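Local coordinates for protein benzoylformate decarboxylase (PDB 4Q9D) that is a magnesium-binding member of the thiamine pyrophosphate enzyme family, with three domains built on parallel sheets in each chain and four chains in the assembly, at residues M255-S265 / R279-P290; S84-N92 / T400-G408. All coordinates share one frame; numbering follows the deposited sequence.

How the contacts relate
Contact 1 joins a helix and a loop near the surface of the central domain, whereas contact 2 lies buried, its centre about 6 Å from the centre of the chain, and joins parts of the N- and C-terminal TPP binding domains. Their centres are 24 Å apart, and their nearest atoms come within about 5 Å without touching. Along the chain, contact 1 is nested inside the loop that contact 2 closes. Both reach the second subunit, where Y112 meets the ring of Y281 from contact 1 and packs on T400 from contact 2. In the loop of contact 2, I405, which does not itself touch 84-92, packs on helix 434-439, which begins at the magnesium ligand D434.

Contact 1: residues M255-S265 / R279-P290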
ATOM      1  N   MET B 255      -3.129  28.317 -17.831  1.00 20.38           N
ATOM      2  CA  MET B 255      -2.736  27.194 -16.996  1.00 27.58           C
ATOM      3  C   MET B 255      -2.562  27.569 -15.537  1.00 30.00           C
ATOM      4  O   MET B 255      -1.948  26.822 -14.781  1.00 25.19           O
ATOM      5  CB  MET B 255      -1.462  26.538 -17.539  1.00 27.59           C
ATOM      6  CG  MET B 255      -0.221  27.435 -17.600  1.00 29.05           C
ATOM      7  SD  MET B 255       1.237  26.507 -18.192  1.00 34.21           S
ATOM      8  CE  MET B 255       0.734  26.149 -19.862  1.00 33.99           C
ATOM      9  N   THR B 256      -3.097  28.721 -15.137  1.00 23.33           N
ATOM     10  CA  THR B 256      -3.048  29.117 -13.725  1.00 25.23           C
ATOM     11  C   THR B 256      -4.455  29.435 -13.208  1.00 24.55           C
ATOM     12  O   THR B 256      -5.379  29.701 -13.989  1.00 23.11           O
ATOM     13  CB  THR B 256      -2.195  30.378 -13.503  1.00 23.33           C
ATOM     14  OG1 THR B 256      -2.869  31.488 -14.111  1.00 27.24           O
ATOM     15  CG2 THR B 256      -0.804  30.225 -14.130  1.00 22.40           C
ATOM     16  N   ILE B 257      -4.607  29.425 -11.892  1.00 23.42           N
ATOM     17  CA  ILE B 257      -5.876  29.795 -11.266  1.00 25.47           C
ATOM     18  C   ILE B 257      -6.270  31.244 -11.640  1.00 29.23           C
ATOM     19  O   ILE B 257      -7.372  31.483 -12.149  1.00 27.11           O
ATOM     20  CB  ILE B 257      -5.813  29.623  -9.729  1.00 23.41           C
ATOM     21  CG1 ILE B 257      -5.610  28.141  -9.340  1.00 27.22           C
ATOM     22  CG2 ILE B 257      -7.107  30.145  -9.074  1.00 24.59           C
ATOM     23  CD1 ILE B 257      -5.179  27.969  -7.880  1.00 23.33           C
ATOM     24  N   ALA B 258      -5.353  32.194 -11.435  1.00 25.70           N
ATOM     25  CA  ALA B 258      -5.640  33.606 -11.747  1.00 26.00           C
ATOM     26  C   ALA B 258      -5.957  33.785 -13.226  1.00 26.80           C
ATOM     27  O   ALA B 258      -6.835  34.571 -13.599  1.00 30.98           O
ATOM     28  CB  ALA B 258      -4.450  34.512 -11.339  1.00 27.54           C
ATOM     29  N   GLY B 259      -5.249  33.059 -14.082  1.00 24.69           N
ATOM     30  CA  GLY B 259      -5.458  33.203 -15.520  1.00 27.62           C
ATOM     31  C   GLY B 259      -6.811  32.685 -16.002  1.00 29.97           C
ATOM     32  O   GLY B 259      -7.511  33.330 -16.787  1.00 31.15           O
ATOM     33  N   VAL B 260      -7.173  31.494 -15.546  1.00 27.33           N
ATOM     34  CA  VAL B 260      -8.492  30.942 -15.843  1.00 29.10           C
ATOM     35  C   VAL B 260      -9.612  31.799 -15.255  1.00 22.01           C
ATOM     36  O   VAL B 260     -10.624  32.040 -15.923  1.00 28.18           O
ATOM     37  CB  VAL B 260      -8.626  29.481 -15.382  1.00 26.34           C
ATOM     38  CG1 VAL B 260     -10.071  29.000 -15.515  1.00 20.65           C
ATOM     39  CG2 VAL B 260      -7.682  28.579 -16.188  1.00 22.25           C
ATOM     40  N   GLU B 261      -9.427  32.261 -14.014  1.00 26.57           N
ATOM     41  CA  GLU B 261     -10.388  33.175 -13.396  1.00 30.43           C
ATOM     42  C   GLU B 261     -10.708  34.369 -14.314  1.00 32.70           C
ATOM     43  O   GLU B 261     -11.871  34.659 -14.586  1.00 29.45           O
ATOM     44  CB  GLU B 261      -9.893  33.695 -12.036  1.00 27.23           C
ATOM     45  CG  GLU B 261     -10.871  34.756 -11.453  1.00 35.44           C
ATOM     46  CD  GLU B 261     -10.436  35.384 -10.121  1.00 36.98           C
ATOM     47  OE1 GLU B 261      -9.294  35.175  -9.657  1.00 34.97           O
ATOM     48  OE2 GLU B 261     -11.267  36.100  -9.526  1.00 54.69           O
ATOM     49  N   GLN B 262      -9.662  35.046 -14.796  1.00 27.95           N
ATOM     50  CA  GLN B 262      -9.813  36.174 -15.709  1.00 29.02           C
ATOM     51  C   GLN B 262     -10.394  35.765 -17.058  1.00 32.99           C
ATOM     52  O   GLN B 262     -11.171  36.506 -17.635  1.00 36.15           O
ATOM     53  CB  GLN B 262      -8.476  36.916 -15.909  1.00 28.97           C
ATOM     54  CG  GLN B 262      -7.958  37.558 -14.632  1.00 30.94           C
ATOM     55  CD  GLN B 262      -6.587  38.241 -14.812  1.00 53.42           C
ATOM     56  OE1 GLN B 262      -6.142  38.498 -15.928  1.00 49.98           O
ATOM     57  NE2 GLN B 262      -5.923  38.526 -13.703  1.00 42.85           N
ATOM     58  N   ALA B 263     -10.042  34.586 -17.561  1.00 30.93           N
ATOM     59  CA  ALA B 263     -10.564  34.168 -18.873  1.00 28.31           C
ATOM     60  C   ALA B 263     -12.052  33.826 -18.825  1.00 30.66           C
ATOM     61  O   ALA B 263     -12.758  33.975 -19.819  1.00 37.63           O
ATOM     62  CB  ALA B 263      -9.777  33.001 -19.441  1.00 26.56           C
ATOM     63  N   VAL B 264     -12.537  33.349 -17.682  1.00 30.08           N
ATOM     64  CA  VAL B 264     -13.941  32.942 -17.631  1.00 28.54           C
ATOM     65  C   VAL B 264     -14.865  34.025 -17.044  1.00 30.10           C
ATOM     66  O   VAL B 264     -16.084  33.867 -17.078  1.00 32.38           O
ATOM     67  CB  VAL B 264     -14.154  31.604 -16.858  1.00 27.68           C
ATOM     68  CG1 VAL B 264     -13.168  30.479 -17.362  1.00 25.11           C
ATOM     69  CG2 VAL B 264     -14.024  31.853 -15.371  1.00 25.42           C
ATOM     70  N   SER B 265     -14.296  35.106 -16.500  1.00 31.65           N
ATOM     71  CA  SER B 265     -15.107  36.132 -15.822  1.00 40.97           C
ATOM     72  C   SER B 265     -16.118  36.846 -16.737  1.00 32.46           C
ATOM     73  O   SER B 265     -17.112  37.389 -16.261  1.00 38.18           O
ATOM     74  CB  SER B 265     -14.218  37.165 -15.138  1.00 29.79           C
ATOM     75  OG  SER B 265     -13.429  37.794 -16.119  1.00 41.68           O
ATOM     76  N   ARG B 279      -6.855  21.939 -15.479  1.00 25.49           N
ATOM     77  CA  ARG B 279      -5.475  21.500 -15.538  1.00 24.53           C
ATOM     78  C   ARG B 279      -4.548  22.680 -15.263  1.00 26.89           C
ATOM     79  O   ARG B 279      -4.103  23.342 -16.195  1.00 26.45           O
ATOM     80  CB  ARG B 279      -5.169  20.922 -16.915  1.00 20.66           C
ATOM     81  CG  ARG B 279      -3.771  20.282 -17.040  1.00 25.33           C
ATOM     82  CD  ARG B 279      -3.732  19.405 -18.276  1.00 22.89           C
ATOM     83  NE  ARG B 279      -4.497  18.170 -18.080  1.00 27.51           N
ATOM     84  CZ  ARG B 279      -4.492  17.147 -18.936  1.00 30.99           C
ATOM     85  NH1 ARG B 279      -3.810  17.219 -20.073  1.00 26.93           N
ATOM     86  NH2 ARG B 279      -5.202  16.067 -18.678  1.00 30.35           N
ATOM     87  N   TYR B 280      -4.269  22.945 -13.991  1.00 25.59           N
ATOM     88  CA  TYR B 280      -3.371  24.028 -13.601  1.00 25.82           C
ATOM     89  C   TYR B 280      -1.966  23.480 -13.444  1.00 27.09           C
ATOM     90  O   TYR B 280      -1.802  22.349 -13.038  1.00 24.18           O
ATOM     91  CB  TYR B 280      -3.760  24.595 -12.236  1.00 20.17           C
ATOM     92  CG  TYR B 280      -5.169  25.177 -12.114  1.00 28.33           C
ATOM     93  CD1 TYR B 280      -5.573  26.298 -12.858  1.00 24.11           C
ATOM     94  CD2 TYR B 280      -6.058  24.647 -11.201  1.00 23.38           C
ATOM     95  CE1 TYR B 280      -6.857  26.825 -12.713  1.00 25.51           C
ATOM     96  CE2 TYR B 280      -7.326  25.172 -11.027  1.00 27.76           C
ATOM     97  CZ  TYR B 280      -7.718  26.268 -11.778  1.00 27.47           C
ATOM     98  OH  TYR B 280      -8.968  26.786 -11.560  1.00 23.55           O
ATOM     99  N   TYR B 281      -0.984  24.308 -13.803  1.00 27.44           N
ATOM    100  CA  TYR B 281       0.433  23.972 -13.722  1.00 30.36           C
ATOM    101  C   TYR B 281       1.118  24.856 -12.682  1.00 26.87           C
ATOM    102  O   TYR B 281       1.110  24.530 -11.495  1.00 28.86           O
ATOM    103  CB  TYR B 281       1.105  24.141 -15.086  1.00 34.13           C
ATOM    104  CG  TYR B 281       2.449  23.455 -15.197  1.00 35.79           C
ATOM    105  CD1 TYR B 281       2.974  22.735 -14.133  1.00 30.08           C
ATOM    106  CD2 TYR B 281       3.191  23.528 -16.369  1.00 31.77           C
ATOM    107  CE1 TYR B 281       4.201  22.106 -14.231  1.00 41.05           C
ATOM    108  CE2 TYR B 281       4.419  22.903 -16.476  1.00 34.95           C
ATOM    109  CZ  TYR B 281       4.919  22.194 -15.405  1.00 37.19           C
ATOM    110  OH  TYR B 281       6.141  21.569 -15.508  1.00 48.11           O
ATOM    111  N   PRO B 282       1.703  25.976 -13.110  1.00 27.79           N
ATOM    112  CA  PRO B 282       2.295  26.899 -12.122  1.00 30.55           C
ATOM    113  C   PRO B 282       1.228  27.534 -11.239  1.00 27.33           C
ATOM    114  O   PRO B 282       0.047  27.602 -11.621  1.00 27.68           O
ATOM    115  CB  PRO B 282       2.966  27.973 -12.978  1.00 31.22           C
ATOM    116  CG  PRO B 282       2.250  27.926 -14.319  1.00 30.33           C
ATOM    117  CD  PRO B 282       1.651  26.551 -14.472  1.00 26.26           C
ATOM    118  N   TYR B 283       1.635  27.954 -10.045  1.00 20.96           N
ATOM    119  CA  TYR B 283       0.705  28.529  -9.087  1.00 31.82           C
ATOM    120  C   TYR B 283       0.668  30.057  -9.202  1.00 31.11           C
ATOM    121  O   TYR B 283       1.671  30.696  -8.953  1.00 29.74           O
ATOM    122  CB  TYR B 283       1.106  28.154  -7.667  1.00 26.08           C
ATOM    123  CG  TYR B 283       0.132  28.693  -6.669  1.00 25.93           C
ATOM    124  CD1 TYR B 283      -1.184  28.269  -6.690  1.00 24.12           C
ATOM    125  CD2 TYR B 283       0.513  29.651  -5.715  1.00 22.97           C
ATOM    126  CE1 TYR B 283      -2.111  28.738  -5.781  1.00 27.92           C
ATOM    127  CE2 TYR B 283      -0.411  30.135  -4.797  1.00 30.80           C
ATOM    128  CZ  TYR B 283      -1.732  29.666  -4.841  1.00 31.22           C
ATOM    129  OH  TYR B 283      -2.686  30.128  -3.962  1.00 35.27           O
ATOM    130  N   VAL B 284      -0.477  30.618  -9.597  1.00 28.29           N
ATOM    131  CA  VAL B 284      -0.713  32.053  -9.505  1.00 23.31           C
ATOM    132  C   VAL B 284      -2.062  32.198  -8.841  1.00 29.58           C
ATOM    133  O   VAL B 284      -3.070  31.774  -9.402  1.00 29.89           O
ATOM    134  CB  VAL B 284      -0.728  32.754 -10.879  1.00 26.50           C
ATOM    135  CG1 VAL B 284      -0.987  34.293 -10.711  1.00 32.05           C
ATOM    136  CG2 VAL B 284       0.603  32.514 -11.618  1.00 25.41           C
ATOM    137  N   PRO B 285      -2.080  32.784  -7.630  1.00 24.74           N
ATOM    138  CA  PRO B 285      -3.277  32.756  -6.789  1.00 29.17           C
ATOM    139  C   PRO B 285      -4.449  33.543  -7.373  1.00 33.77           C
ATOM    140  O   PRO B 285      -4.264  34.560  -8.049  1.00 29.75           O
ATOM    141  CB  PRO B 285      -2.803  33.322  -5.435  1.00 29.02           C
ATOM    142  CG  PRO B 285      -1.535  34.045  -5.715  1.00 30.16           C
ATOM    143  CD  PRO B 285      -0.919  33.416  -6.961  1.00 27.00           C
ATOM    144  N   GLY B 286      -5.647  33.030  -7.120  1.00 27.49           N
ATOM    145  CA  GLY B 286      -6.890  33.646  -7.560  1.00 29.78           C
ATOM    146  C   GLY B 286      -8.075  32.867  -6.999  1.00 33.69           C
ATOM    147  O   GLY B 286      -7.921  32.084  -6.061  1.00 30.93           O
ATOM    148  N   GLU B 287      -9.246  33.070  -7.589  1.00 29.10           N
ATOM    149  CA  GLU B 287     -10.437  32.315  -7.254  1.00 35.85           C
ATOM    150  C   GLU B 287     -10.560  31.252  -8.332  1.00 29.94           C
ATOM    151  O   GLU B 287     -10.408  31.565  -9.507  1.00 29.48           O
ATOM    152  CB  GLU B 287     -11.677  33.221  -7.303  1.00 40.68           C
ATOM    153  CG  GLU B 287     -11.613  34.427  -6.361  1.00 40.71           C
ATOM    154  CD  GLU B 287     -11.368  34.007  -4.934  1.00 51.20           C
ATOM    155  OE1 GLU B 287     -12.071  33.086  -4.457  1.00 54.28           O
ATOM    156  OE2 GLU B 287     -10.449  34.576  -4.299  1.00 61.42           O
ATOM    157  N   TYR B 288     -10.841  30.012  -7.939  1.00 25.17           N
ATOM    158  CA  TYR B 288     -11.111  28.957  -8.910  1.00 26.79           C
ATOM    159  C   TYR B 288     -12.149  29.428  -9.914  1.00 30.85           C
ATOM    160  O   TYR B 288     -11.974  29.263 -11.129  1.00 34.55           O
ATOM    161  CB  TYR B 288     -11.573  27.678  -8.198  1.00 24.64           C
ATOM    162  CG  TYR B 288     -10.456  27.029  -7.421  1.00 21.92           C
ATOM    163  CD1 TYR B 288      -9.308  26.590  -8.082  1.00 22.20           C
ATOM    164  CD2 TYR B 288     -10.530  26.859  -6.038  1.00 22.00           C
ATOM    165  CE1 TYR B 288      -8.255  26.004  -7.397  1.00 24.65           C
ATOM    166  CE2 TYR B 288      -9.458  26.254  -5.330  1.00 19.89           C
ATOM    167  CZ  TYR B 288      -8.340  25.825  -6.027  1.00 26.09           C
ATOM    168  OH  TYR B 288      -7.259  25.266  -5.373  1.00 32.19           O
ATOM    169  N   LEU B 289     -13.225  30.024  -9.400  1.00 28.41           N
ATOM    170  CA  LEU B 289     -14.299  30.562 -10.234  1.00 34.61           C
ATOM    171  C   LEU B 289     -14.686  31.898  -9.677  1.00 32.72           C
ATOM    172  O   LEU B 289     -15.051  31.992  -8.510  1.00 31.28           O
ATOM    173  CB  LEU B 289     -15.555  29.718 -10.117  1.00 33.29           C
ATOM    174  CG  LEU B 289     -16.038  28.731 -11.153  1.00 32.50           C
ATOM    175  CD1 LEU B 289     -17.502  28.369 -10.829  1.00 28.59           C
ATOM    176  CD2 LEU B 289     -15.859  29.229 -12.551  1.00 31.28           C
ATOM    177  N   PRO B 290     -14.672  32.924 -10.515  1.00 29.47           N
ATOM    178  CA  PRO B 290     -15.131  34.243 -10.048  1.00 34.01           C
ATOM    179  C   PRO B 290     -16.651  34.284  -9.815  1.00 32.84           C
ATOM    180  O   PRO B 290     -17.421  33.676 -10.577  1.00 30.42           O
ATOM    181  CB  PRO B 290     -14.755  35.170 -11.206  1.00 32.04           C
ATOM    182  CG  PRO B 290     -14.772  34.253 -12.435  1.00 30.85           C
ATOM    183  CD  PRO B 290     -14.340  32.897 -11.949  1.00 33.92           C
TER
HETATM  184  O   HOH W   1      -9.391  29.364 -12.168  1.00 23.71           O
HETATM  185  O   HOH W   2      -2.354  28.170 -10.559  1.00 28.91           O
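With CG1 beside its backbone N (chi1 -64°), I257 sets this atom over the Y280 ring, while CG2, anti to N, turns to G286 and E287. CG1 sits 3.6 Å from the Y280 ring centroid and 7° off its normal, a CH-pi contact; CD1 continues between the rings of Y283 and Y288, touching CE1 of each. This hydrophobic centre belongs to the Rossmann-like central domain, where helix 257-264 in the crossover from edge strand 249-252 to strand 269-273 is lined on one side by the loop leading to strand 294-299.

The loop also supplies partners for the start of the helix. A258 N donates to V284 O at 3.1 Å, and I257 N donates to a water that is also bound to V284 N and P282 O; T256, the N-cap, accepts from G259 N through OG1. A second water links I257 O, Y288 O and Y280 OH, fixing the hydroxyl end of the ring that I257 covers. Just before the helix, M255 O accepts from Y281 N at 2.9 Å, and M255 SD lies at the edge of the Y281 ring in a Met-aromatic contact. The far end of that tyrosine bonds S29 of the second subunit.

Farther along, P290 CD packs on V264 CG2 at 3.6 Å. The extended E261 side chain runs alongside that of E287, and E261 OE2 touches E287 CG at 3.6 Å. E287 N donates to E261 OE1 at 3.0 Å, arriving 65° out of the carboxylate plane.

Contact 2: residues S84-N92 / T400-G408; sequences SLVAAYRAN and TGSGGIGWG
The methyl group of A87 is held between S402 and W407, its CB lying 3.6 Å from S402 OG and 3.8 Å from W407 CD1, with the indole approached obliquely. Helix 82-90, which closes in a Schellman motif at N92, thereby meets a loop that opens with two successive ST turns sharing S402, joining the N- and C-terminal TPP binding domains. Around A87, V86 CG1 touches S402 CB, and R90 lays CB against G401 O at 3.3 Å. With CG beside its backbone N (chi1 -65°), R90 brings CG near S402, and the bend at chi2 then leads the chain away, its guanidinium forming a salt bridge with D110 of the second subunit.

Bonds within the loop position these groups. T400 OG1 accepts from S402 N and donates to G404 O at 3.0 Å, so one hydroxyl spans the turn. S402 OG, at chi1 62°, accepts from G404 N, which fixes the oxygen that faces A87. T400 CA lies 3.4 Å above one face of the W407 indole, offset toward its rim, so the loop also packs on the ring.

Farther out, W407 NE1 donates to D58, and E377 bonds both G406 N and G408 N, tying the loop to the start of helix 408-421. Two waters also lie between the helix and the loop: one donates to S84 OG at 2.7 Å, and another donates to S84 O and lies in the indole plane, weakly bonded to W407 NE1 at 3.3 Å.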
ATOM      1  N   SER B  84       6.531   5.971 -17.461  1.00 20.25           N
ATOM      2  CA  SER B  84       5.569   5.883 -18.568  1.00 18.38           C
ATOM      3  C   SER B  84       4.214   5.389 -18.060  1.00 18.92           C
ATOM      4  O   SER B  84       3.167   5.761 -18.585  1.00 20.28           O
ATOM      5  CB  SER B  84       6.090   4.925 -19.653  1.00 18.87           C
ATOM      6  OG  SER B  84       7.288   5.400 -20.210  1.00 19.24           O
ATOM      7  N   LEU B  85       4.224   4.557 -17.016  1.00 16.90           N
ATOM      8  CA  LEU B  85       2.967   4.095 -16.435  1.00 12.96           C
ATOM      9  C   LEU B  85       2.090   5.298 -15.942  1.00 18.70           C
ATOM     10  O   LEU B  85       0.895   5.363 -16.206  1.00 17.71           O
ATOM     11  CB  LEU B  85       3.237   3.069 -15.301  1.00 17.87           C
ATOM     12  CG  LEU B  85       1.963   2.601 -14.594  1.00 20.15           C
ATOM     13  CD1 LEU B  85       0.996   1.888 -15.577  1.00 15.83           C
ATOM     14  CD2 LEU B  85       2.313   1.699 -13.369  1.00 16.51           C
ATOM     15  N   VAL B  86       2.695   6.248 -15.240  1.00 20.06           N
ATOM     16  CA  VAL B  86       1.973   7.443 -14.784  1.00 19.38           C
ATOM     17  C   VAL B  86       1.309   8.142 -15.976  1.00 21.50           C
ATOM     18  O   VAL B  86       0.128   8.458 -15.944  1.00 18.84           O
ATOM     19  CB  VAL B  86       2.940   8.440 -14.096  1.00 21.01           C
ATOM     20  CG1 VAL B  86       2.191   9.756 -13.632  1.00 17.84           C
ATOM     21  CG2 VAL B  86       3.612   7.773 -12.920  1.00 18.15           C
ATOM     22  N   ALA B  87       2.072   8.332 -17.053  1.00 18.57           N
ATOM     23  CA  ALA B  87       1.530   8.947 -18.272  1.00 22.38           C
ATOM     24  C   ALA B  87       0.325   8.184 -18.845  1.00 23.00           C
ATOM     25  O   ALA B  87      -0.675   8.786 -19.214  1.00 21.99           O
ATOM     26  CB  ALA B  87       2.637   9.097 -19.339  1.00 16.17           C
ATOM     27  N   ALA B  88       0.429   6.857 -18.933  1.00 22.26           N
ATOM     28  CA  ALA B  88      -0.662   6.031 -19.445  1.00 20.49           C
ATOM     29  C   ALA B  88      -1.879   6.130 -18.522  1.00 19.93           C
ATOM     30  O   ALA B  88      -3.027   6.171 -18.964  1.00 19.16           O
ATOM     31  CB  ALA B  88      -0.197   4.546 -19.581  1.00 16.98           C
ATOM     32  N   TYR B  89      -1.616   6.123 -17.223  1.00 18.71           N
ATOM     33  CA  TYR B  89      -2.689   6.205 -16.263  1.00 19.03           C
ATOM     34  C   TYR B  89      -3.406   7.580 -16.388  1.00 25.11           C
ATOM     35  O   TYR B  89      -4.645   7.648 -16.426  1.00 17.83           O
ATOM     36  CB  TYR B  89      -2.135   6.020 -14.847  1.00 18.14           C
ATOM     37  CG  TYR B  89      -3.242   6.043 -13.804  1.00 21.11           C
ATOM     38  CD1 TYR B  89      -3.805   4.866 -13.350  1.00 16.63           C
ATOM     39  CD2 TYR B  89      -3.715   7.250 -13.270  1.00 17.38           C
ATOM     40  CE1 TYR B  89      -4.804   4.861 -12.384  1.00 21.27           C
ATOM     41  CE2 TYR B  89      -4.729   7.263 -12.313  1.00 22.11           C
ATOM     42  CZ  TYR B  89      -5.272   6.072 -11.876  1.00 23.86           C
ATOM     43  OH  TYR B  89      -6.274   6.064 -10.926  1.00 26.85           O
ATOM     44  N   ARG B  90      -2.633   8.668 -16.472  1.00 19.26           N
ATOM     45  CA  ARG B  90      -3.240  10.013 -16.648  1.00 21.54           C
ATOM     46  C   ARG B  90      -3.995  10.159 -17.984  1.00 26.54           C
ATOM     47  O   ARG B  90      -4.976  10.887 -18.064  1.00 24.92           O
ATOM     48  CB  ARG B  90      -2.178  11.109 -16.541  1.00 22.75           C
ATOM     49  CG  ARG B  90      -1.506  11.245 -15.159  1.00 24.22           C
ATOM     50  CD  ARG B  90      -2.474  11.630 -14.085  1.00 24.43           C
ATOM     51  NE  ARG B  90      -1.805  12.278 -12.943  1.00 23.94           N
ATOM     52  CZ  ARG B  90      -2.442  12.668 -11.835  1.00 30.98           C
ATOM     53  NH1 ARG B  90      -3.752  12.461 -11.692  1.00 25.34           N
ATOM     54  NH2 ARG B  90      -1.769  13.240 -10.850  1.00 26.16           N
ATOM     55  N   ALA B  91      -3.547   9.461 -19.030  1.00 22.62           N
ATOM     56  CA  ALA B  91      -4.243   9.465 -20.334  1.00 21.27           C
ATOM     57  C   ALA B  91      -5.464   8.543 -20.418  1.00 25.07           C
ATOM     58  O   ALA B  91      -6.119   8.457 -21.479  1.00 21.41           O
ATOM     59  CB  ALA B  91      -3.254   9.106 -21.483  1.00 17.79           C
ATOM     60  N   ASN B  92      -5.764   7.827 -19.338  1.00 22.87           N
ATOM     61  CA  ASN B  92      -6.817   6.796 -19.402  1.00 18.08           C
ATOM     62  C   ASN B  92      -6.619   5.773 -20.541  1.00 22.52           C
ATOM     63  O   ASN B  92      -7.543   5.420 -21.275  1.00 20.22           O
ATOM     64  CB  ASN B  92      -8.204   7.444 -19.480  1.00 20.78           C
ATOM     65  CG  ASN B  92      -8.476   8.387 -18.304  1.00 23.89           C
ATOM     66  OD1 ASN B  92      -8.681   9.580 -18.486  1.00 41.83           O
ATOM     67  ND2 ASN B  92      -8.453   7.853 -17.109  1.00 25.23           N
ATOM     68  N   THR B 400       2.300  13.870 -23.947  1.00 23.34           N
ATOM     69  CA  THR B 400       2.368  13.146 -22.678  1.00 23.37           C
ATOM     70  C   THR B 400       1.115  13.325 -21.833  1.00 24.75           C
ATOM     71  O   THR B 400       0.658  14.461 -21.618  1.00 23.27           O
ATOM     72  CB  THR B 400       3.584  13.570 -21.853  1.00 21.35           C
ATOM     73  OG1 THR B 400       3.454  13.001 -20.544  1.00 22.80           O
ATOM     74  CG2 THR B 400       3.670  15.125 -21.743  1.00 20.05           C
ATOM     75  N   GLY B 401       0.557  12.201 -21.369  1.00 25.80           N
ATOM     76  CA  GLY B 401      -0.614  12.209 -20.486  1.00 23.53           C
ATOM     77  C   GLY B 401      -0.329  12.900 -19.164  1.00 27.65           C
ATOM     78  O   GLY B 401      -1.201  13.551 -18.580  1.00 28.30           O
ATOM     79  N   SER B 402       0.905  12.768 -18.680  1.00 25.51           N
ATOM     80  CA  SER B 402       1.215  13.235 -17.337  1.00 18.87           C
ATOM     81  C   SER B 402       1.972  14.570 -17.292  1.00 25.52           C
ATOM     82  O   SER B 402       2.042  15.202 -16.235  1.00 27.61           O
ATOM     83  CB  SER B 402       2.078  12.207 -16.622  1.00 23.34           C
ATOM     84  OG  SER B 402       3.306  12.060 -17.325  1.00 21.98           O
ATOM     85  N   GLY B 403       2.566  14.986 -18.407  1.00 24.35           N
ATOM     86  CA  GLY B 403       3.526  16.084 -18.371  1.00 25.45           C
ATOM     87  C   GLY B 403       4.961  15.574 -18.252  1.00 27.24           C
ATOM     88  O   GLY B 403       5.911  16.317 -18.478  1.00 26.01           O
ATOM     89  N   GLY B 404       5.149  14.298 -17.915  1.00 25.97           N
ATOM     90  CA  GLY B 404       6.519  13.770 -17.906  1.00 22.87           C
ATOM     91  C   GLY B 404       7.096  13.591 -19.316  1.00 24.41           C
ATOM     92  O   GLY B 404       6.422  13.051 -20.220  1.00 27.59           O
ATOM     93  N   ILE B 405       8.335  14.031 -19.528  1.00 25.97           N
ATOM     94  CA  ILE B 405       8.941  13.923 -20.856  1.00 29.62           C
ATOM     95  C   ILE B 405       9.641  12.569 -21.074  1.00 28.71           C
ATOM     96  O   ILE B 405       9.710  11.735 -20.162  1.00 25.11           O
ATOM     97  CB  ILE B 405       9.873  15.130 -21.175  1.00 23.96           C
ATOM     98  CG1 ILE B 405      10.993  15.226 -20.145  1.00 26.07           C
ATOM     99  CG2 ILE B 405       9.063  16.414 -21.139  1.00 34.10           C
ATOM    100  CD1 ILE B 405      11.898  16.457 -20.316  1.00 35.43           C
ATOM    101  N   GLY B 406      10.131  12.352 -22.294  1.00 24.13           N
ATOM    102  CA  GLY B 406      10.499  11.014 -22.717  1.00 24.00           C
ATOM    103  C   GLY B 406       9.293  10.192 -23.144  1.00 27.35           C
ATOM    104  O   GLY B 406       9.396   8.972 -23.326  1.00 29.63           O
ATOM    105  N   TRP B 407       8.137  10.833 -23.300  1.00 20.72           N
ATOM    106  CA  TRP B 407       6.948  10.099 -23.759  1.00 21.53           C
ATOM    107  C   TRP B 407       6.799  10.159 -25.289  1.00 20.13           C
ATOM    108  O   TRP B 407       6.483   9.162 -25.948  1.00 22.47           O
ATOM    109  CB  TRP B 407       5.664  10.642 -23.083  1.00 16.90           C
ATOM    110  CG  TRP B 407       4.431   9.868 -23.455  1.00 23.85           C
ATOM    111  CD1 TRP B 407       3.984   8.712 -22.863  1.00 16.78           C
ATOM    112  CD2 TRP B 407       3.491  10.166 -24.514  1.00 21.51           C
ATOM    113  NE1 TRP B 407       2.827   8.284 -23.475  1.00 19.40           N
ATOM    114  CE2 TRP B 407       2.501   9.149 -24.492  1.00 19.30           C
ATOM    115  CE3 TRP B 407       3.383  11.199 -25.469  1.00 22.22           C
ATOM    116  CZ2 TRP B 407       1.404   9.131 -25.388  1.00 19.53           C
ATOM    117  CZ3 TRP B 407       2.308  11.183 -26.367  1.00 17.66           C
ATOM    118  CH2 TRP B 407       1.330  10.153 -26.321  1.00 22.16           C
ATOM    119  N   GLY B 408       7.006  11.342 -25.861  1.00 19.32           N
ATOM    120  CA  GLY B 408       6.604  11.562 -27.250  1.00 16.59           C
ATOM    121  C   GLY B 408       7.363  10.739 -28.275  1.00 16.62           C
ATOM    122  O   GLY B 408       6.808  10.322 -29.300  1.00 22.97           O
TER
HETATM  123  O   HOH W   3       2.984   5.783 -21.252  1.00 17.94           O
HETATM  124  O   HOH W   4       7.719   8.029 -20.434  1.00 34.24           O
HETATM  125  O   HOH W   5       0.004   9.221 -21.943  1.00 18.28           O